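Long-range contact in short chain dehydrogenase (A0QTM2 homolog) (Mycobacterium thermoresistibile, PDB 3SC4), which is probably an NAD(P)-dependent oxidoreductase of the short-chain dehydrogenase family, built on a Rossmann fold, whose substrate is not established: residues W195-T199 against S276-P280. Numbering follows the deposited sequence.
Sequences WPRTT and SPNPP
Neither segment is regular where they meet: 195-199 leaves strand 190-195 extended through Trp195 and Pro196, bends at Arg197 (phi/psi -80/-24) and extends again, while 276-280 is extended except for a similar bend at Pro277 (-69/-20). The segments come closest at these two bends, with the CA atoms of Arg197 and Pro277 5.1 Å apart. Since proline's nitrogen carries no hydrogen, Pro277, Pro279 and Pro280 leave their segment few backbone donors, and its carbonyls suit an arginine. Arg197 points its CA-CB bond across the gap and, with chi1 to chi3 m, t, t, runs out long enough for NH1 to donate a hydrogen bond to Ser276 O (2.9 Å, 166°), near the guanidinium plane. One guanidinium face is covered by Asn278 O and Pro279 N, the latter 3.7 Å from Arg197 NE; Pro280 CD lies 3.5 Å from Arg197 NH2. Nearer the backbone, Arg197 CB packs 3.4 Å from Pro277 O, and the methyl CG2 of Thr198 sits 4.0 Å from Pro277 CB. Within 195-199, the hydroxyl OG1 of Thr198 donates a hydrogen bond to Thr199 O (2.8 Å). Some 260 Å² is buried in all. The contact joins the loop following the sixth strand of the Rossmann sheet to the C-terminal tail: Arg197 NE forms a salt bridge with Asp247 of helix 245-252, on which Pro279 also packs, Asn278 OD1 accepts from Arg219, and Trp195 pairs through its backbone with Leu243 of strand 242-244.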
loop_
_atom_site.group_PDB
_atom_site.type_symbol
_atom_site.label_atom_id
_atom_site.label_comp_id
_atom_site.label_asym_id
_atom_site.label_seq_id
_atom_site.Cartn_x
_atom_site.Cartn_y
_atom_site.Cartn_z
ATOM N N TRP B 195 -16.668 -0.963 -4.615
ATOM C CA TRP B 195 -16.108 -1.824 -5.662
ATOM C C TRP B 195 -17.223 -2.694 -6.287
ATOM O O TRP B 195 -18.095 -3.183 -5.573
ATOM C CB TRP B 195 -15.050 -2.717 -5.014
ATOM C CG TRP B 195 -14.118 -3.454 -5.958
ATOM C CD1 TRP B 195 -14.024 -4.796 -6.111
ATOM C CD2 TRP B 195 -13.097 -2.888 -6.775
ATOM N NE1 TRP B 195 -13.043 -5.101 -6.998
ATOM C CE2 TRP B 195 -12.463 -3.945 -7.434
ATOM C CE3 TRP B 195 -12.688 -1.579 -7.046
ATOM C CZ2 TRP B 195 -11.425 -3.748 -8.353
ATOM C CZ3 TRP B 195 -11.655 -1.372 -7.954
ATOM C CH2 TRP B 195 -11.035 -2.459 -8.601
ATOM N N PRO B 196 -17.203 -2.903 -7.607
ATOM C CA PRO B 196 -18.274 -3.645 -8.239
ATOM C C PRO B 196 -17.961 -5.138 -8.310
ATOM O O PRO B 196 -16.809 -5.524 -8.373
ATOM C CB PRO B 196 -18.297 -3.044 -9.638
ATOM C CG PRO B 196 -16.878 -2.754 -9.922
ATOM C CD PRO B 196 -16.223 -2.445 -8.601
ATOM N N ARG B 197 -18.979 -5.977 -8.331
ATOM C CA ARG B 197 -18.749 -7.415 -8.301
ATOM C C ARG B 197 -18.378 -7.980 -9.654
ATOM O O ARG B 197 -17.794 -9.062 -9.724
ATOM C CB ARG B 197 -19.994 -8.171 -7.812
ATOM C CG ARG B 197 -20.183 -8.146 -6.345
ATOM C CD ARG B 197 -21.288 -9.084 -5.929
ATOM N NE ARG B 197 -21.341 -9.208 -4.479
ATOM C CZ ARG B 197 -20.804 -10.197 -3.766
ATOM N NH1 ARG B 197 -20.141 -11.196 -4.334
ATOM N NH2 ARG B 197 -20.930 -10.189 -2.453
ATOM N N THR B 198 -18.770 -7.299 -10.723
ATOM C CA THR B 198 -18.481 -7.766 -12.065
ATOM C C THR B 198 -17.591 -6.751 -12.743
ATOM O O THR B 198 -17.399 -5.654 -12.225
ATOM C CB THR B 198 -19.750 -7.859 -12.890
ATOM O OG1 THR B 198 -20.170 -6.531 -13.247
ATOM C CG2 THR B 198 -20.850 -8.585 -12.112
ATOM N N THR B 199 -17.066 -7.081 -13.914
ATOM C CA THR B 199 -16.398 -6.073 -14.727
ATOM C C THR B 199 -17.480 -5.125 -15.190
ATOM O O THR B 199 -18.604 -5.543 -15.392
ATOM C CB THR B 199 -15.728 -6.663 -15.962
ATOM O OG1 THR B 199 -16.655 -7.535 -16.633
ATOM C CG2 THR B 199 -14.541 -7.449 -15.545
ATOM N N SER B 276 -18.132 -13.824 -6.356
ATOM C CA SER B 276 -19.400 -14.061 -7.057
ATOM C C SER B 276 -19.930 -12.819 -7.717
ATOM O O SER B 276 -19.822 -11.745 -7.177
ATOM C CB SER B 276 -20.484 -14.547 -6.071
ATOM O OG SER B 276 -20.047 -15.680 -5.341
ATOM N N PRO B 277 -20.572 -12.969 -8.869
ATOM C CA PRO B 277 -21.125 -11.796 -9.542
ATOM C C PRO B 277 -22.311 -11.156 -8.822
ATOM O O PRO B 277 -22.585 -9.989 -9.053
ATOM C CB PRO B 277 -21.535 -12.342 -10.905
ATOM C CG PRO B 277 -21.774 -13.787 -10.653
ATOM C CD PRO B 277 -20.842 -14.218 -9.607
ATOM N N ASN B 278 -22.984 -11.897 -7.946
ATOM C CA ASN B 278 -24.119 -11.365 -7.183
ATOM C C ASN B 278 -23.930 -11.535 -5.690
ATOM O O ASN B 278 -23.139 -12.368 -5.251
ATOM C CB ASN B 278 -25.415 -12.027 -7.610
ATOM C CG ASN B 278 -25.793 -11.686 -9.031
ATOM O OD1 ASN B 278 -25.606 -10.569 -9.484
ATOM N ND2 ASN B 278 -26.344 -12.648 -9.736
ATOM N N PRO B 279 -24.642 -10.729 -4.895
ATOM C CA PRO B 279 -24.547 -10.937 -3.453
ATOM C C PRO B 279 -24.983 -12.349 -3.039
ATOM O O PRO B 279 -25.720 -13.022 -3.790
ATOM C CB PRO B 279 -25.484 -9.867 -2.868
ATOM C CG PRO B 279 -25.526 -8.797 -3.958
ATOM C CD PRO B 279 -25.458 -9.551 -5.240
ATOM N N PRO B 280 -24.508 -12.806 -1.870
ATOM C CA PRO B 280 -24.968 -14.097 -1.350
ATOM C C PRO B 280 -26.479 -14.164 -1.295
ATOM O O PRO B 280 -27.117 -13.214 -0.838
ATOM C CB PRO B 280 -24.379 -14.168 0.068
ATOM C CG PRO B 280 -23.325 -13.057 0.167
ATOM C CD PRO B 280 -23.348 -12.269 -1.126
#